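Local atomic coordinates of transcriptional regulator (NtrC family) (PDB entry 3DZD), a protein that probably activates sigma54-dependent transcription as an AAA+ ATPase coupled to a response regulator receiver domain, seen here in its inactive, ADP-bound state. Residues 336-341 with 348-353; 143-148 with 166-171; 264-269 with 289-294. One frame throughout, in Å; residues are numbered along the deposited sequence.

Contact 1: residues 336-341 with 348-353. With ADP (adenosine-5'-diphosphate), chain C.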
# COMPACT_ATOMS: atom_id res chain seq x y z
N GLU A 336 39.67 0.92 7.43
CA GLU A 336 40.36 1.41 8.61
C GLU A 336 39.77 2.74 9.06
O GLU A 336 39.51 2.95 10.25
CB GLU A 336 41.86 1.57 8.33
CG GLU A 336 42.71 1.69 9.60
CD GLU A 336 42.90 0.36 10.31
OE1 GLU A 336 42.29 -0.65 9.88
OE2 GLU A 336 43.66 0.31 11.31
N TYR A 337 39.56 3.64 8.10
CA TYR A 337 39.02 4.96 8.40
C TYR A 337 37.65 4.90 9.08
O TYR A 337 37.40 5.63 10.04
CB TYR A 337 38.93 5.79 7.13
CG TYR A 337 38.19 7.11 7.29
CD1 TYR A 337 38.88 8.27 7.64
CD2 TYR A 337 36.82 7.20 7.10
CE1 TYR A 337 38.22 9.48 7.79
CE2 TYR A 337 36.15 8.41 7.25
CZ TYR A 337 36.86 9.54 7.59
OH TYR A 337 36.21 10.74 7.75
N LEU A 338 36.76 4.06 8.56
CA LEU A 338 35.41 3.92 9.12
C LEU A 338 35.47 3.46 10.58
O LEU A 338 34.76 3.98 11.45
CB LEU A 338 34.58 2.94 8.29
CG LEU A 338 34.27 3.30 6.83
CD1 LEU A 338 33.62 2.14 6.11
CD2 LEU A 338 33.38 4.53 6.74
N MSE A 339 36.34 2.49 10.85
CA MSE A 339 36.47 1.90 12.17
C MSE A 339 36.98 2.88 13.22
O MSE A 339 36.90 2.63 14.42
CB MSE A 339 37.39 0.68 12.10
CG MSE A 339 36.81 -0.45 11.30
SE MSE A 339 35.54 -1.46 12.36
CE MSE A 339 36.81 -2.20 13.65
N LYS A 340 37.50 4.01 12.76
CA LYS A 340 38.06 5.00 13.67
C LYS A 340 37.08 6.11 13.97
O LYS A 340 37.37 7.01 14.75
CB LYS A 340 39.37 5.56 13.11
CG LYS A 340 40.53 4.58 13.13
CD LYS A 340 41.51 4.83 11.98
CE LYS A 340 42.27 6.12 12.16
NZ LYS A 340 43.10 6.43 10.95
N GLN A 341 35.90 6.05 13.36
CA GLN A 341 34.91 7.10 13.55
C GLN A 341 34.00 6.82 14.75
O GLN A 341 33.79 5.67 15.13
CB GLN A 341 34.09 7.32 12.27
CG GLN A 341 34.95 7.62 11.05
CD GLN A 341 35.93 8.76 11.29
OE1 GLN A 341 35.52 9.91 11.51
NE2 GLN A 341 37.24 8.46 11.23
N ARG A 348 22.50 6.32 10.34
CA ARG A 348 21.97 7.39 9.52
C ARG A 348 23.14 8.22 8.96
O ARG A 348 23.16 8.56 7.78
CB ARG A 348 21.04 8.24 10.37
CG ARG A 348 20.27 9.29 9.64
CD ARG A 348 19.11 9.71 10.51
NE ARG A 348 19.56 10.51 11.64
CZ ARG A 348 18.85 10.69 12.75
NH1 ARG A 348 17.66 10.12 12.87
NH2 ARG A 348 19.33 11.45 13.73
N GLU A 349 24.11 8.51 9.81
CA GLU A 349 25.34 9.19 9.39
C GLU A 349 26.12 8.35 8.36
O GLU A 349 26.45 8.85 7.28
CB GLU A 349 26.22 9.53 10.59
CG GLU A 349 27.46 10.36 10.22
CD GLU A 349 28.37 10.68 11.40
OE1 GLU A 349 27.91 10.66 12.56
OE2 GLU A 349 29.57 10.94 11.16
N LEU A 350 26.39 7.09 8.69
CA LEU A 350 27.11 6.20 7.77
C LEU A 350 26.45 6.10 6.40
O LEU A 350 27.12 6.19 5.38
CB LEU A 350 27.25 4.80 8.36
CG LEU A 350 27.97 3.77 7.47
CD1 LEU A 350 29.45 4.07 7.32
CD2 LEU A 350 27.78 2.38 8.02
N LYS A 351 25.13 5.92 6.37
CA LYS A 351 24.44 5.72 5.11
C LYS A 351 24.63 6.94 4.23
O LYS A 351 25.04 6.84 3.07
CB LYS A 351 22.94 5.47 5.33
CG LYS A 351 22.23 5.02 4.07
CD LYS A 351 20.71 4.95 4.21
CE LYS A 351 20.09 6.33 4.23
NZ LYS A 351 18.66 6.27 3.82
N ASN A 352 24.33 8.10 4.79
CA ASN A 352 24.46 9.34 4.06
C ASN A 352 25.89 9.59 3.61
O ASN A 352 26.11 10.13 2.53
CB ASN A 352 23.97 10.49 4.91
CG ASN A 352 24.37 11.83 4.34
OD1 ASN A 352 25.48 12.30 4.56
ND2 ASN A 352 23.46 12.45 3.60
N LEU A 353 26.86 9.18 4.42
CA LEU A 353 28.26 9.35 4.06
C LEU A 353 28.66 8.46 2.87
O LEU A 353 29.48 8.85 2.05
CB LEU A 353 29.17 9.10 5.26
CG LEU A 353 30.66 9.10 4.92
CD1 LEU A 353 31.46 9.97 5.87
CD2 LEU A 353 31.22 7.68 4.92
PB ADP C . 16.18 5.43 13.86
O1B ADP C . 14.85 4.82 13.47
O2B ADP C . 16.12 6.91 14.17
O3B ADP C . 16.93 4.67 14.91
PA ADP C . 16.74 4.86 11.07
O1A ADP C . 16.71 3.36 10.97
O2A ADP C . 15.50 5.62 10.63
O3A ADP C . 17.17 5.28 12.57
O5' ADP C . 17.97 5.40 10.19
C5' ADP C . 18.92 4.50 9.62
C4' ADP C . 18.90 4.53 8.11
O4' ADP C . 19.76 3.47 7.69
C3' ADP C . 17.54 4.12 7.58
O3' ADP C . 17.45 4.53 6.21
C2' ADP C . 17.54 2.62 7.58
O2' ADP C . 16.89 2.21 6.37
C1' ADP C . 19.01 2.27 7.47
N9 ADP C . 19.41 1.27 8.48
C8 ADP C . 19.48 1.49 9.81
N7 ADP C . 19.92 0.40 10.47
C5 ADP C . 20.14 -0.55 9.55
C6 ADP C . 20.59 -1.96 9.57
N6 ADP C . 20.91 -2.56 10.75
N1 ADP C . 20.69 -2.61 8.40
C2 ADP C . 20.37 -2.00 7.24
N3 ADP C . 19.95 -0.73 7.13
C4 ADP C . 19.81 0.03 8.24

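Contact 2: residues 143-148 with 166-171. With ADP (adenosine-5'-diphosphate), chain C.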
# COMPACT_ATOMS: atom_id res chain seq x y z
N ARG A 143 17.49 -12.69 17.46
CA ARG A 143 16.86 -13.88 18.04
C ARG A 143 15.68 -13.51 18.94
O ARG A 143 14.74 -14.29 19.11
CB ARG A 143 17.87 -14.69 18.86
CG ARG A 143 18.82 -15.51 18.02
CD ARG A 143 19.75 -16.39 18.87
NE ARG A 143 20.94 -15.67 19.33
CZ ARG A 143 21.09 -15.19 20.56
NH1 ARG A 143 20.13 -15.37 21.46
NH2 ARG A 143 22.21 -14.55 20.89
N LEU A 144 15.72 -12.31 19.51
CA LEU A 144 14.71 -11.88 20.45
C LEU A 144 13.42 -11.45 19.75
O LEU A 144 12.32 -11.72 20.22
CB LEU A 144 15.26 -10.73 21.30
CG LEU A 144 14.28 -10.01 22.22
CD1 LEU A 144 13.86 -10.92 23.39
CD2 LEU A 144 14.89 -8.70 22.71
N ILE A 145 13.59 -10.80 18.60
CA ILE A 145 12.48 -10.21 17.86
C ILE A 145 11.31 -11.16 17.59
O ILE A 145 10.15 -10.79 17.80
CB ILE A 145 12.96 -9.62 16.51
CG1 ILE A 145 13.75 -8.33 16.73
CG2 ILE A 145 11.80 -9.36 15.59
CD1 ILE A 145 14.18 -7.70 15.44
N PRO A 146 11.61 -12.38 17.11
CA PRO A 146 10.54 -13.33 16.79
C PRO A 146 9.80 -13.84 18.03
O PRO A 146 8.63 -14.21 17.95
CB PRO A 146 11.30 -14.49 16.12
CG PRO A 146 12.63 -13.93 15.74
CD PRO A 146 12.94 -12.90 16.77
N LYS A 147 10.49 -13.85 19.18
CA LYS A 147 9.88 -14.26 20.44
C LYS A 147 8.93 -13.19 20.99
O LYS A 147 7.89 -13.50 21.58
CB LYS A 147 10.97 -14.55 21.46
CG LYS A 147 11.92 -15.65 21.06
CD LYS A 147 12.99 -15.87 22.12
CE LYS A 147 13.79 -17.13 21.85
NZ LYS A 147 14.58 -17.56 23.05
N ILE A 148 9.31 -11.93 20.81
CA ILE A 148 8.54 -10.79 21.27
C ILE A 148 7.30 -10.57 20.41
O ILE A 148 6.25 -10.17 20.90
CB ILE A 148 9.39 -9.50 21.16
CG1 ILE A 148 10.51 -9.50 22.19
CG2 ILE A 148 8.56 -8.26 21.35
CD1 ILE A 148 11.27 -8.20 22.20
N GLU A 166 13.33 1.89 13.72
CA GLU A 166 12.18 1.63 12.86
C GLU A 166 12.27 0.28 12.15
O GLU A 166 11.27 -0.43 12.00
CB GLU A 166 11.96 2.75 11.84
CG GLU A 166 10.95 2.38 10.76
CD GLU A 166 10.52 3.55 9.88
OE1 GLU A 166 10.39 4.69 10.37
OE2 GLU A 166 10.28 3.29 8.67
N ILE A 167 13.47 -0.09 11.72
CA ILE A 167 13.66 -1.40 11.10
C ILE A 167 13.22 -2.50 12.05
O ILE A 167 12.54 -3.44 11.65
CB ILE A 167 15.10 -1.67 10.72
CG1 ILE A 167 15.55 -0.74 9.59
CG2 ILE A 167 15.26 -3.12 10.32
CD1 ILE A 167 16.90 -1.10 9.01
N VAL A 168 13.63 -2.41 13.31
CA VAL A 168 13.29 -3.43 14.28
C VAL A 168 11.77 -3.51 14.44
O VAL A 168 11.20 -4.60 14.50
CB VAL A 168 13.95 -3.18 15.64
CG1 VAL A 168 13.52 -4.24 16.65
CG2 VAL A 168 15.47 -3.15 15.51
N ALA A 169 11.14 -2.34 14.50
CA ALA A 169 9.69 -2.23 14.62
C ALA A 169 8.95 -2.90 13.45
O ALA A 169 7.97 -3.62 13.67
CB ALA A 169 9.29 -0.77 14.76
N ARG A 170 9.40 -2.67 12.22
CA ARG A 170 8.81 -3.33 11.05
C ARG A 170 9.02 -4.83 11.09
O ARG A 170 8.13 -5.61 10.73
CB ARG A 170 9.37 -2.77 9.75
CG ARG A 170 8.82 -1.40 9.41
CD ARG A 170 9.33 -0.90 8.07
NE ARG A 170 8.90 0.49 7.85
CZ ARG A 170 7.68 0.83 7.44
NH1 ARG A 170 6.77 -0.11 7.18
NH2 ARG A 170 7.37 2.11 7.28
N LEU A 171 10.21 -5.24 11.52
CA LEU A 171 10.50 -6.66 11.66
C LEU A 171 9.50 -7.27 12.61
O LEU A 171 8.89 -8.29 12.30
CB LEU A 171 11.93 -6.87 12.17
CG LEU A 171 13.01 -6.57 11.12
CD1 LEU A 171 14.41 -6.80 11.68
CD2 LEU A 171 12.79 -7.41 9.86
PB ADP C . 16.18 5.43 13.86
O1B ADP C . 14.85 4.82 13.47
O2B ADP C . 16.12 6.91 14.17
O3B ADP C . 16.93 4.67 14.91
PA ADP C . 16.74 4.86 11.07
O1A ADP C . 16.71 3.36 10.97
O2A ADP C . 15.50 5.62 10.63
O3A ADP C . 17.17 5.28 12.57
O5' ADP C . 17.97 5.40 10.19
C5' ADP C . 18.92 4.50 9.62
C4' ADP C . 18.90 4.53 8.11
O4' ADP C . 19.76 3.47 7.69
C3' ADP C . 17.54 4.12 7.58
O3' ADP C . 17.45 4.53 6.21
C2' ADP C . 17.54 2.62 7.58
O2' ADP C . 16.89 2.21 6.37
C1' ADP C . 19.01 2.27 7.47
N9 ADP C . 19.41 1.27 8.48
C8 ADP C . 19.48 1.49 9.81
N7 ADP C . 19.92 0.40 10.47
C5 ADP C . 20.14 -0.55 9.55
C6 ADP C . 20.59 -1.96 9.57
N6 ADP C . 20.91 -2.56 10.75
N1 ADP C . 20.69 -2.61 8.40
C2 ADP C . 20.37 -2.00 7.24
N3 ADP C . 19.95 -0.73 7.13
C4 ADP C . 19.81 0.03 8.24

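Contact 3: residues 264-269 with 289-294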
# COMPACT_ATOMS: atom_id res chain seq x y z
N ILE A 264 -4.77 -2.30 18.21
CA ILE A 264 -3.42 -2.01 17.75
C ILE A 264 -2.39 -2.64 18.65
O ILE A 264 -2.56 -2.71 19.86
CB ILE A 264 -3.16 -0.50 17.71
CG1 ILE A 264 -3.54 0.13 19.04
CG2 ILE A 264 -3.94 0.15 16.58
CD1 ILE A 264 -3.86 1.60 18.95
N ARG A 265 -1.31 -3.10 18.04
CA ARG A 265 -0.10 -3.45 18.78
C ARG A 265 0.79 -2.21 18.76
O ARG A 265 1.12 -1.70 17.69
CB ARG A 265 0.60 -4.63 18.13
CG ARG A 265 1.45 -5.44 19.07
CD ARG A 265 2.85 -4.85 19.21
NE ARG A 265 3.63 -5.64 20.16
CZ ARG A 265 4.17 -6.82 19.87
NH1 ARG A 265 4.02 -7.34 18.66
NH2 ARG A 265 4.85 -7.48 20.80
N VAL A 266 1.14 -1.73 19.93
CA VAL A 266 1.89 -0.49 20.05
C VAL A 266 3.38 -0.73 20.19
O VAL A 266 3.83 -1.43 21.10
CB VAL A 266 1.42 0.32 21.27
CG1 VAL A 266 2.25 1.59 21.40
CG2 VAL A 266 -0.06 0.63 21.14
N ILE A 267 4.15 -0.16 19.27
CA ILE A 267 5.60 -0.18 19.38
C ILE A 267 6.10 1.25 19.49
O ILE A 267 5.70 2.11 18.70
CB ILE A 267 6.28 -0.88 18.18
CG1 ILE A 267 5.75 -2.31 18.02
CG2 ILE A 267 7.80 -0.87 18.36
CD1 ILE A 267 6.39 -3.09 16.89
N SER A 268 6.97 1.49 20.46
CA SER A 268 7.48 2.83 20.71
C SER A 268 8.98 2.84 20.65
O SER A 268 9.62 1.82 20.84
CB SER A 268 7.04 3.29 22.09
OG SER A 268 5.64 3.31 22.18
N ALA A 269 9.53 4.02 20.41
CA ALA A 269 10.97 4.17 20.30
C ALA A 269 11.37 5.47 20.98
O ALA A 269 10.62 6.45 20.93
CB ALA A 269 11.38 4.19 18.86
N TYR A 289 5.21 2.32 31.87
CA TYR A 289 5.09 0.89 32.14
C TYR A 289 4.10 0.21 31.19
O TYR A 289 4.27 -0.97 30.87
CB TYR A 289 4.77 0.63 33.62
CG TYR A 289 5.95 0.99 34.50
CD1 TYR A 289 7.14 0.28 34.42
CD2 TYR A 289 5.89 2.07 35.38
CE1 TYR A 289 8.23 0.61 35.21
CE2 TYR A 289 6.98 2.40 36.18
CZ TYR A 289 8.15 1.67 36.09
OH TYR A 289 9.24 1.99 36.87
N ARG A 290 3.09 0.94 30.73
CA ARG A 290 2.17 0.40 29.74
C ARG A 290 2.90 0.10 28.43
O ARG A 290 2.62 -0.91 27.79
CB ARG A 290 1.04 1.39 29.46
CG ARG A 290 -0.03 1.43 30.52
CD ARG A 290 -1.27 0.69 30.08
NE ARG A 290 -2.24 0.57 31.17
CZ ARG A 290 -3.31 -0.22 31.11
NH1 ARG A 290 -3.54 -0.95 30.02
NH2 ARG A 290 -4.14 -0.29 32.15
N LEU A 291 3.82 0.99 28.04
CA LEU A 291 4.47 0.93 26.74
C LEU A 291 5.69 0.03 26.69
O LEU A 291 6.22 -0.24 25.61
CB LEU A 291 4.92 2.32 26.32
CG LEU A 291 3.86 3.32 25.91
CD1 LEU A 291 4.49 4.69 25.71
CD2 LEU A 291 3.19 2.86 24.64
N SER A 292 6.15 -0.42 27.86
CA SER A 292 7.42 -1.11 27.95
C SER A 292 7.35 -2.49 28.62
O SER A 292 8.31 -2.91 29.27
CB SER A 292 8.44 -0.24 28.68
OG SER A 292 8.00 0.02 30.00
N VAL A 293 6.23 -3.18 28.45
CA VAL A 293 6.08 -4.56 28.89
C VAL A 293 7.22 -5.43 28.35
O VAL A 293 7.71 -6.30 29.05
CB VAL A 293 4.71 -5.13 28.45
CG1 VAL A 293 4.59 -6.59 28.81
CG2 VAL A 293 3.58 -4.34 29.07
N PHE A 294 7.60 -5.19 27.10
CA PHE A 294 8.86 -5.70 26.55
C PHE A 294 9.77 -4.55 26.15
O PHE A 294 9.30 -3.49 25.75
CB PHE A 294 8.62 -6.54 25.30
CG PHE A 294 7.88 -7.81 25.55
CD1 PHE A 294 8.39 -8.75 26.44
CD2 PHE A 294 6.69 -8.08 24.89
CE1 PHE A 294 7.70 -9.93 26.67
CE2 PHE A 294 6.00 -9.25 25.12
CZ PHE A 294 6.51 -10.18 26.01
O HOH W 1 5.35 0.85 23.12

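Contact 1: residues 336-341 with 348-353
Next to the point where Leu338 meets Leu350, the ring of Tyr337 carries the side-chain amide of Gln341 on one face, NE2 lying 3.7 Å above the ring plane and displaced toward the rim. At the other end of the contact the Arg348 guanidinium is met obliquely by a phosphate oxygen, NH1 standing 3.8 Å from ADP O2B. The Gln341 amide is held there by its bond to the backbone: NE2 donates to Tyr337 O over 3.1 Å, with an angle of 154° at the hydrogen. Lys340 N reaches the same oxygen from the opposite face of the carbonyl plane, so two donors hold the Tyr337 carbonyl near the end of helix 332-339.

Between the helices the contact is purely apolar. One methyl of Leu338 does the work, CD2 lying 4.0 Å from CD1 of Leu350 and 4.2 Å from CD2 of Leu353, and the side chains of Leu338 and Leu350 cross at about a right angle. Helix 307-322 adds Ala312 against Leu338 and Leu311 against Leu350. Leu353 also packs on Arg356 of the second subunit.

Helix 346-359 shows the nucleotide another side. Lys351 runs out straight and then bends at chi3 (74°), which brings NZ to 3.2 Å from ADP O3' in a hydrogen bond to the ribose. Arg348 lies in the GNVREL sequence, consistent with the sensor II motif of AAA+ lids. The chemistry is thus divided by side of the helix: leucines fasten it to the rest of the lid, while cationic side chains face sugar and diphosphate, so nucleotide and lid position are probably coupled.

Contact 2: residues 143-148 with 166-171
Glu166 OE2 is gripped by two nitrogens of Arg170, one turn further along helix 165-176, the helix whose Val168 and Leu171 receive Ile145 from helix 136-149. Arg170 NE makes the main bond of this salt bridge, 3.2 Å to Glu166 OE2 at 157°, and NH2 adds a weak one. The oxygen sits at the edge of the guanidinium, nearly in its plane, and is approached on its anti side, 32° out of the carboxylate plane. Asp184 lies close to the other carboxylate oxygen, so the positive charge of Arg170 probably eases a crowding of acids.

Across the helices the contact rests mainly on one methyl group. With CG1 of Ile145 anti to the carbonyl carbon (chi1 -74°) and the chain extended beyond it, CD1 meets both partners, 3.7 Å from Val168 CG1 and 3.9 Å from Leu171 CD1. Ile296 of strand 294-297 and Ile157 of strand 155-158 also pack on Val168.

Helix 165-176 follows the P-loop, and its first turn meets the nucleotide. Glu166 N makes a weak 3.3 Å hydrogen bond to ADP O1B, while the CD1 methyl of Ile167 lies against the ADP purine. One helix therefore presents a backbone N-H, weakly, to the terminal phosphate, a methyl to the base and a hydrocarbon surface to helix 136-149.

Contact 3: residues 264-269 with 289-294
The parallel sheet of the AAA+ core, with strand order 2-3-4-1-5, supplies one side of this contact through strand 265-270, which runs between strands 225-229 and 155-158. The other side comes from helix 285-291, shortly before the chain turns into the outermost strand 294-297. Leu291, near the end of that helix, fills the junction. Its first torsion (chi1 -72°) sets CG beside the backbone N, and from there the branched end reaches the strand: CD2 lies 3.6 Å from Val266 CG1 and 3.5 Å from Ser268 OG. CD1 is farther off, 4.0 Å from the same Ser268 OG. Val266 and Ser268, two residues apart on the strand, both direct their side chains to this helix, whereas Ile267 between them turns away and packs on Ala169 and Ile172 of helix 165-176.

Beside the leucine, a water molecule joins the Ser268 hydroxyl to the backbone carbonyl of Leu291. It stands 2.6 Å from Ser268 OG, a hydrogen bond, and donates to Leu291 O at 2.9 Å. The serine hydroxyl thus has a methyl of Leu291 near it and the water as a hydrogen-bonding partner, and the Leu291 carbonyl accepts a hydrogen bond from the same water.

The Arg265 guanidinium is also held. All three of its nitrogens are hydrogen-bonded to backbone carbonyls, those of Ala153 and Ala149 among them. Helix 236-248 borders the contact, with its Leu246 against Val266. Apolar contact joins helix and sheet at Leu291, while a single water links the buried Ser268 hydroxyl to the Leu291 carbonyl, so that a polar connection runs alongside the hydrocarbon one.

Contacts 2 and 3 belong to one ATPase core and touch, their centres 13 Å apart. Arg265 NH2 lies 3.0 Å from Ile148 O, a probable hydrogen bond from the sheet to helix 136-149, and Ile148 CG2 packs 4.0 Å from Phe294 CD2. Contact 1 stands apart in the lid, 25 Å from contact 2 and 31 Å from contact 3 between centres, with nearest atoms about 9 Å and 11 Å away. ADP bridges that separation: residues 166-171 and residues 348-353 both meet it, from core and lid respectively. Contact 3 is a step removed, the Ser268 side chain being about 12 Å from the nucleotide.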